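Local coordinates for protein lithostathine-1-alpha (Homo sapiens, PDB 1QDD) that might inhibit spontaneous calcium carbonate precipitation and may take part in pancreas and brain regeneration, as a secreted protein of the C-type lectin family, at residues 101-115 against 123-135. The protein carries 1 engineered substitution. Sequence-based numbering, arbitrary orientation.
Sequences SWGIGAPSSVNPGYC and GFQKWKDVPCEDK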
ATOM      1  N   SER A 101      11.493  -1.816  -5.251  1.00  9.27           N
ATOM      2  CA  SER A 101      12.109  -0.494  -5.108  1.00  9.89           C
ATOM      3  C   SER A 101      12.809  -0.321  -3.770  1.00  9.49           C
ATOM      4  O   SER A 101      12.512   0.614  -3.018  1.00 10.12           O
ATOM      5  CB  SER A 101      11.015   0.564  -5.309  1.00 10.67           C
ATOM      6  OG  SER A 101      11.606   1.835  -5.536  1.00 13.20           O
ATOM      7  N   TRP A 102      13.716  -1.219  -3.432  1.00  9.97           N
ATOM      8  CA  TRP A 102      14.436  -1.172  -2.163  1.00  9.59           C
ATOM      9  C   TRP A 102      15.348   0.041  -2.068  1.00 10.44           C
ATOM     10  O   TRP A 102      16.076   0.374  -3.007  1.00 12.18           O
ATOM     11  CB  TRP A 102      15.224  -2.466  -1.982  1.00  9.91           C
ATOM     12  CG  TRP A 102      14.383  -3.695  -1.854  1.00 10.50           C
ATOM     13  CD1 TRP A 102      14.297  -4.720  -2.763  1.00 11.29           C
ATOM     14  CD2 TRP A 102      13.537  -4.055  -0.764  1.00 10.52           C
ATOM     15  NE1 TRP A 102      13.456  -5.688  -2.289  1.00 12.52           N
ATOM     16  CE2 TRP A 102      12.972  -5.318  -1.066  1.00 11.26           C
ATOM     17  CE3 TRP A 102      13.214  -3.461   0.468  1.00 10.06           C
ATOM     18  CZ2 TRP A 102      12.101  -5.964  -0.201  1.00 11.61           C
ATOM     19  CZ3 TRP A 102      12.355  -4.128   1.322  1.00 11.07           C
ATOM     20  CH2 TRP A 102      11.800  -5.376   0.985  1.00 11.75           C
ATOM     21  N   GLY A 103      15.373   0.672  -0.895  1.00 10.78           N
ATOM     22  CA  GLY A 103      16.337   1.751  -0.619  1.00 12.24           C
ATOM     23  C   GLY A 103      17.717   1.188  -0.281  1.00 13.66           C
ATOM     24  O   GLY A 103      17.924  -0.011  -0.193  1.00 14.25           O
ATOM     25  N   ILE A 104      18.671   2.110  -0.102  1.00 15.63           N
ATOM     26  CA  ILE A 104      20.057   1.764   0.208  1.00 18.71           C
ATOM     27  C   ILE A 104      20.146   0.879   1.442  1.00 18.17           C
ATOM     28  O   ILE A 104      19.569   1.209   2.478  1.00 19.63           O
ATOM     29  CB  ILE A 104      20.880   3.063   0.412  1.00 20.16           C
ATOM     30  CG1 ILE A 104      20.960   3.864  -0.883  1.00 21.65           C
ATOM     31  CG2 ILE A 104      22.268   2.745   0.958  1.00 21.62           C
ATOM     32  CD1 ILE A 104      21.426   5.299  -0.747  1.00 22.71           C
ATOM     33  N   GLY A 105      20.786  -0.283   1.334  1.00 18.82           N
ATOM     34  CA  GLY A 105      20.984  -1.183   2.453  1.00 19.35           C
ATOM     35  C   GLY A 105      19.806  -2.069   2.810  1.00 19.26           C
ATOM     36  O   GLY A 105      19.814  -2.772   3.828  1.00 20.95           O
ATOM     37  N   ALA A 106      18.750  -2.037   1.990  1.00 17.75           N
ATOM     38  CA  ALA A 106      17.556  -2.831   2.218  1.00 15.57           C
ATOM     39  C   ALA A 106      17.354  -3.952   1.245  1.00 15.09           C
ATOM     40  O   ALA A 106      17.712  -3.614   0.151  1.00 16.41           O
ATOM     41  CB  ALA A 106      16.310  -1.939   2.297  1.00 15.00           C
ATOM     42  N   PRO A 107      16.726  -5.040   1.627  1.00 15.20           N
ATOM     43  CA  PRO A 107      16.413  -5.560   2.913  1.00 16.84           C
ATOM     44  C   PRO A 107      17.641  -5.920   3.753  1.00 18.29           C
ATOM     45  O   PRO A 107      18.618  -6.402   3.181  1.00 19.83           O
ATOM     46  CB  PRO A 107      15.447  -6.713   2.741  1.00 17.59           C
ATOM     47  CG  PRO A 107      15.670  -7.199   1.360  1.00 17.47           C
ATOM     48  CD  PRO A 107      16.440  -6.125   0.690  1.00 16.43           C
ATOM     49  N   SER A 108      17.609  -5.638   5.049  1.00 18.62           N
ATOM     50  CA  SER A 108      18.752  -5.896   5.924  1.00 21.09           C
ATOM     51  C   SER A 108      18.885  -7.362   6.304  1.00 21.79           C
ATOM     52  O   SER A 108      17.884  -8.050   6.520  1.00 21.67           O
ATOM     53  CB  SER A 108      18.633  -5.042   7.198  1.00 21.36           C
ATOM     54  OG  SER A 108      19.805  -5.187   8.000  1.00 23.91           O
ATOM     55  N   SER A 109      20.120  -7.837   6.444  1.00 24.29           N
ATOM     56  CA  SER A 109      20.377  -9.201   6.887  1.00 26.63           C
ATOM     57  C   SER A 109      20.888  -9.210   8.331  1.00 27.38           C
ATOM     58  O   SER A 109      20.797 -10.225   9.011  1.00 28.52           O
ATOM     59  CB  SER A 109      21.398  -9.883   5.971  1.00 27.41           C
ATOM     60  OG  SER A 109      22.644  -9.212   6.029  1.00 29.56           O
ATOM     61  N   VAL A 110      21.375  -8.077   8.805  1.00 28.68           N
ATOM     62  CA  VAL A 110      21.990  -7.908  10.112  1.00 30.10           C
ATOM     63  C   VAL A 110      21.060  -7.523  11.241  1.00 30.36           C
ATOM     64  O   VAL A 110      21.339  -7.678  12.440  1.00 30.97           O
ATOM     65  CB  VAL A 110      23.172  -6.933   9.984  1.00 30.74           C
ATOM     66  CG1 VAL A 110      23.537  -6.128  11.199  1.00 31.71           C
ATOM     67  CG2 VAL A 110      24.371  -7.631   9.381  1.00 31.37           C
ATOM     68  N   ASN A 111      19.901  -6.989  10.905  1.00 28.97           N
ATOM     69  CA  ASN A 111      18.855  -6.586  11.842  1.00 28.57           C
ATOM     70  C   ASN A 111      17.600  -6.561  10.975  1.00 25.78           C
ATOM     71  O   ASN A 111      17.103  -5.495  10.618  1.00 25.69           O
ATOM     72  CB  ASN A 111      19.149  -5.196  12.407  1.00 31.01           C
ATOM     73  CG  ASN A 111      18.673  -5.180  13.850  1.00 32.59           C
ATOM     74  OD1 ASN A 111      17.469  -5.268  14.087  1.00 34.23           O
ATOM     75  ND2 ASN A 111      19.612  -5.117  14.780  1.00 33.89           N
ATOM     76  N   PRO A 112      17.153  -7.749  10.596  1.00 23.02           N
ATOM     77  CA  PRO A 112      16.023  -7.859   9.699  1.00 20.63           C
ATOM     78  C   PRO A 112      14.650  -7.454  10.177  1.00 18.28           C
ATOM     79  O   PRO A 112      14.164  -7.831  11.231  1.00 18.55           O
ATOM     80  CB  PRO A 112      15.997  -9.347   9.315  1.00 20.93           C
ATOM     81  CG  PRO A 112      16.620 -10.025  10.489  1.00 22.62           C
ATOM     82  CD  PRO A 112      17.702  -9.080  10.941  1.00 22.95           C
ATOM     83  N   GLY A 113      13.988  -6.681   9.307  1.00 15.41           N
ATOM     84  CA  GLY A 113      12.584  -6.312   9.498  1.00 13.54           C
ATOM     85  C   GLY A 113      11.746  -7.238   8.603  1.00 12.13           C
ATOM     86  O   GLY A 113      12.251  -7.687   7.574  1.00 13.04           O
ATOM     87  N   TYR A 114      10.509  -7.496   8.985  1.00 11.56           N
ATOM     88  CA  TYR A 114       9.646  -8.432   8.260  1.00 11.09           C
ATOM     89  C   TYR A 114       8.448  -7.781   7.590  1.00 10.19           C
ATOM     90  O   TYR A 114       7.638  -8.478   6.946  1.00 10.67           O
ATOM     91  CB  TYR A 114       9.261  -9.622   9.168  1.00 12.76           C
ATOM     92  CG  TYR A 114      10.488 -10.354   9.703  1.00 14.58           C
ATOM     93  CD1 TYR A 114      10.824 -10.296  11.052  1.00 17.04           C
ATOM     94  CD2 TYR A 114      11.329 -11.058   8.855  1.00 14.87           C
ATOM     95  CE1 TYR A 114      11.945 -10.945  11.538  1.00 18.55           C
ATOM     96  CE2 TYR A 114      12.462 -11.704   9.333  1.00 16.73           C
ATOM     97  CZ  TYR A 114      12.761 -11.636  10.673  1.00 18.24           C
ATOM     98  OH  TYR A 114      13.890 -12.284  11.138  1.00 21.29           O
ATOM     99  N   CYS A 115       8.255  -6.474   7.690  1.00  9.71           N
ATOM    100  CA  CYS A 115       7.181  -5.704   7.072  1.00  9.11           C
ATOM    101  C   CYS A 115       7.827  -4.515   6.380  1.00  8.55           C
ATOM    102  O   CYS A 115       8.975  -4.157   6.709  1.00 11.38           O
ATOM    103  CB  CYS A 115       6.129  -5.258   8.079  1.00  9.16           C
ATOM    104  SG  CYS A 115       5.052  -6.608   8.648  1.00 10.10           S
ATOM    105  N   GLY A 123      11.231  10.598  -0.877  1.00 12.02           N
ATOM    106  CA  GLY A 123      10.023  11.089  -1.523  1.00 12.57           C
ATOM    107  C   GLY A 123       8.942  10.023  -1.592  1.00 10.69           C
ATOM    108  O   GLY A 123       8.069  10.070  -2.466  1.00 11.78           O
ATOM    109  N   PHE A 124       8.961   9.033  -0.700  1.00  9.64           N
ATOM    110  CA  PHE A 124       8.017   7.926  -0.639  1.00  9.14           C
ATOM    111  C   PHE A 124       8.142   7.035  -1.877  1.00  9.82           C
ATOM    112  O   PHE A 124       7.163   6.333  -2.205  1.00 11.15           O
ATOM    113  CB  PHE A 124       6.583   8.378  -0.370  1.00  9.75           C
ATOM    114  CG  PHE A 124       6.432   9.173   0.901  1.00 10.18           C
ATOM    115  CD1 PHE A 124       6.237  10.546   0.841  1.00 10.59           C
ATOM    116  CD2 PHE A 124       6.482   8.584   2.146  1.00 10.45           C
ATOM    117  CE1 PHE A 124       6.111  11.303   1.992  1.00 12.28           C
ATOM    118  CE2 PHE A 124       6.364   9.343   3.302  1.00 11.28           C
ATOM    119  CZ  PHE A 124       6.166  10.706   3.220  1.00 11.91           C
ATOM    120  N   GLN A 125       9.302   6.951  -2.498  1.00 10.32           N
ATOM    121  CA  GLN A 125       9.512   6.108  -3.659  1.00 11.18           C
ATOM    122  C   GLN A 125      10.311   4.850  -3.352  1.00 10.90           C
ATOM    123  O   GLN A 125      10.264   3.936  -4.197  1.00 12.53           O
ATOM    124  CB  GLN A 125      10.251   6.894  -4.753  1.00 14.66           C
ATOM    125  CG  GLN A 125       9.419   8.007  -5.370  1.00 19.79           C
ATOM    126  CD  GLN A 125      10.144   8.643  -6.543  1.00 22.57           C
ATOM    127  OE1 GLN A 125      10.701   7.945  -7.394  1.00 24.90           O
ATOM    128  NE2 GLN A 125      10.175   9.969  -6.574  1.00 24.44           N
ATOM    129  N   LYS A 126      11.045   4.791  -2.256  1.00 10.05           N
ATOM    130  CA  LYS A 126      11.858   3.629  -1.915  1.00 10.31           C
ATOM    131  C   LYS A 126      11.389   2.974  -0.620  1.00  8.91           C
ATOM    132  O   LYS A 126      10.692   3.577   0.191  1.00 10.82           O
ATOM    133  CB  LYS A 126      13.340   3.965  -1.823  1.00 12.90           C
ATOM    134  CG  LYS A 126      13.985   4.614  -3.032  1.00 17.81           C
ATOM    135  CD  LYS A 126      14.352   3.611  -4.100  1.00 20.45           C
ATOM    136  CE  LYS A 126      15.105   4.241  -5.264  1.00 22.87           C
ATOM    137  NZ  LYS A 126      15.122   3.313  -6.432  1.00 24.97           N
ATOM    138  N   TRP A 127      11.727   1.709  -0.451  1.00  8.29           N
ATOM    139  CA  TRP A 127      11.247   0.816   0.572  1.00  8.64           C
ATOM    140  C   TRP A 127      12.283   0.467   1.635  1.00  8.54           C
ATOM    141  O   TRP A 127      13.467   0.311   1.327  1.00  9.75           O
ATOM    142  CB  TRP A 127      10.828  -0.501  -0.092  1.00  9.00           C
ATOM    143  CG  TRP A 127       9.814  -0.441  -1.191  1.00  8.87           C
ATOM    144  CD1 TRP A 127       9.073   0.616  -1.608  1.00  9.19           C
ATOM    145  CD2 TRP A 127       9.417  -1.540  -2.040  1.00  9.61           C
ATOM    146  NE1 TRP A 127       8.237   0.276  -2.656  1.00  9.94           N
ATOM    147  CE2 TRP A 127       8.443  -1.047  -2.928  1.00 10.22           C
ATOM    148  CE3 TRP A 127       9.810  -2.875  -2.110  1.00 11.15           C
ATOM    149  CZ2 TRP A 127       7.847  -1.879  -3.887  1.00 11.36           C
ATOM    150  CZ3 TRP A 127       9.217  -3.689  -3.067  1.00 12.30           C
ATOM    151  CH2 TRP A 127       8.251  -3.177  -3.933  1.00 12.05           C
ATOM    152  N   LYS A 128      11.828   0.270   2.864  1.00  8.39           N
ATOM    153  CA  LYS A 128      12.674  -0.183   3.966  1.00  9.87           C
ATOM    154  C   LYS A 128      11.956  -1.278   4.738  1.00  9.27           C
ATOM    155  O   LYS A 128      10.762  -1.185   4.987  1.00 10.13           O
ATOM    156  CB  LYS A 128      12.954   1.005   4.884  1.00 13.57           C
ATOM    157  CG  LYS A 128      13.732   0.804   6.161  1.00 15.98           C
ATOM    158  CD  LYS A 128      14.081   2.175   6.715  1.00 19.10           C
ATOM    159  CE  LYS A 128      13.039   2.761   7.644  1.00 20.93           C
ATOM    160  NZ  LYS A 128      13.687   3.868   8.426  1.00 22.82           N
ATOM    161  N   ASP A 129      12.690  -2.313   5.147  1.00  9.31           N
ATOM    162  CA  ASP A 129      12.192  -3.364   6.023  1.00  9.80           C
ATOM    163  C   ASP A 129      12.258  -2.932   7.484  1.00 10.41           C
ATOM    164  O   ASP A 129      13.320  -2.452   7.908  1.00 12.14           O
ATOM    165  CB  ASP A 129      12.962  -4.679   5.841  1.00 11.59           C
ATOM    166  CG  ASP A 129      14.461  -4.605   6.030  1.00 12.72           C
ATOM    167  OD1 ASP A 129      15.083  -3.730   5.409  1.00 13.46           O
ATOM    168  OD2 ASP A 129      15.030  -5.428   6.792  1.00 15.49           O
ATOM    169  N   VAL A 130      11.203  -3.073   8.240  1.00  9.45           N
ATOM    170  CA  VAL A 130      11.091  -2.636   9.633  1.00 10.99           C
ATOM    171  C   VAL A 130      10.288  -3.645  10.440  1.00 11.58           C
ATOM    172  O   VAL A 130       9.605  -4.502   9.864  1.00 11.86           O
ATOM    173  CB  VAL A 130      10.371  -1.268   9.713  1.00 12.51           C
ATOM    174  CG1 VAL A 130      11.194  -0.100   9.201  1.00 15.75           C
ATOM    175  CG2 VAL A 130       9.048  -1.319   8.953  1.00 14.76           C
ATOM    176  N   PRO A 131      10.298  -3.573  11.768  1.00 11.63           N
ATOM    177  CA  PRO A 131       9.514  -4.471  12.595  1.00 12.01           C
ATOM    178  C   PRO A 131       8.028  -4.288  12.329  1.00 10.81           C
ATOM    179  O   PRO A 131       7.492  -3.167  12.289  1.00 11.48           O
ATOM    180  CB  PRO A 131       9.869  -4.051  14.022  1.00 13.35           C
ATOM    181  CG  PRO A 131      11.207  -3.405  13.906  1.00 14.82           C
ATOM    182  CD  PRO A 131      11.180  -2.682  12.575  1.00 13.62           C
ATOM    183  N   CYS A 132       7.275  -5.373  12.225  1.00 10.40           N
ATOM    184  CA  CYS A 132       5.847  -5.355  11.950  1.00 10.96           C
ATOM    185  C   CYS A 132       5.009  -4.750  13.067  1.00 11.63           C
ATOM    186  O   CYS A 132       3.855  -4.356  12.838  1.00 12.01           O
ATOM    187  CB  CYS A 132       5.350  -6.778  11.653  1.00 11.65           C
ATOM    188  SG  CYS A 132       6.048  -7.524  10.158  1.00 11.50           S
ATOM    189  N   GLU A 133       5.544  -4.667  14.277  1.00 12.96           N
ATOM    190  CA  GLU A 133       4.880  -4.111  15.437  1.00 14.85           C
ATOM    191  C   GLU A 133       5.002  -2.598  15.540  1.00 14.00           C
ATOM    192  O   GLU A 133       4.380  -2.001  16.431  1.00 15.25           O
ATOM    193  CB  GLU A 133       5.405  -4.777  16.721  1.00 18.24           C
ATOM    194  CG  GLU A 133       5.234  -6.282  16.749  1.00 22.99           C
ATOM    195  CD  GLU A 133       6.394  -7.048  16.151  1.00 25.01           C
ATOM    196  OE1 GLU A 133       7.382  -6.490  15.628  1.00 25.41           O
ATOM    197  OE2 GLU A 133       6.305  -8.300  16.174  1.00 28.41           O
ATOM    198  N   ASP A 134       5.766  -1.955  14.660  1.00 13.61           N
ATOM    199  CA  ASP A 134       5.795  -0.495  14.612  1.00 13.85           C
ATOM    200  C   ASP A 134       4.411   0.049  14.255  1.00 12.88           C
ATOM    201  O   ASP A 134       3.603  -0.657  13.635  1.00 13.60           O
ATOM    202  CB  ASP A 134       6.816   0.021  13.603  1.00 14.93           C
ATOM    203  CG  ASP A 134       8.262  -0.052  14.048  1.00 17.08           C
ATOM    204  OD1 ASP A 134       8.534  -0.462  15.190  1.00 19.04           O
ATOM    205  OD2 ASP A 134       9.104   0.328  13.202  1.00 18.81           O
ATOM    206  N   LYS A 135       4.102   1.267  14.673  1.00 12.49           N
ATOM    207  CA  LYS A 135       2.804   1.896  14.432  1.00 12.17           C
ATOM    208  C   LYS A 135       2.931   3.075  13.489  1.00 11.19           C
ATOM    209  O   LYS A 135       3.488   4.133  13.832  1.00 12.16           O
ATOM    210  CB  LYS A 135       2.139   2.291  15.768  1.00 14.85           C
ATOM    211  CG  LYS A 135       1.817   1.074  16.625  1.00 18.62           C
ATOM    212  CD  LYS A 135       1.474   1.392  18.066  1.00 21.69           C
ATOM    213  CE  LYS A 135       1.451   0.110  18.895  1.00 23.37           C
ATOM    214  NZ  LYS A 135       0.963   0.346  20.277  1.00 25.68           N
TER
HETATM  215  O   HOH W   1      15.877   0.665  -5.770  1.00 25.95           O
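The carboxylate of D129 reaches into the curve of 101-115 and shows how one acidic group can gather backbone N-H groups of a loop that has no regular structure. D129 leaves the strand toward 101-115, and its first torsion (56°) places CG between the backbone N and the carbonyl carbon, setting where the carboxylate sits. The N-H of G113 meets OD2 on its anti side at 3.0 Å, while that of S108 reaches OD1 from the syn side at 3.2 Å, with a weak second branch to OD2; both come in tilted out of the carboxylate plane. R87 forms a salt bridge with OD2 and also bonds the carbonyl oxygens of S108 and G113, so the buried charge is probably well balanced.

Aromatic packing fills the other end. The edge of W127 meets the face of W102 in a T-shaped pair, planes at 80° and ring centroids 5.5 Å apart; P107, which follows a cis peptide bond, lays its CD over the opposite face of W102. S101 CB makes a CH-pi contact over the five-membered ring of W127.

The arrangement belongs to the long-loop region of the C-type lectin fold, here laid against strand 127-130. Backbone bonds tie it at both ends. W127 N donates to S101 O, and G103 N to W127 O, a single bridge between W102 and W127. Farther along, Y114 and C115 both face V130 in a classic beta bulge, where V130 N binds C115 O at 2.9 Å and V130 O takes C115 N plus a weak bond from Y114 N. Among the other polar links, the S101 hydroxyl donates to Q125 O at 2.8 Å, and a water joins W102 O to K126 NZ.

Covalently, C115 SG joins C132 SG at 2.0 Å, the S-S torsion being 97°.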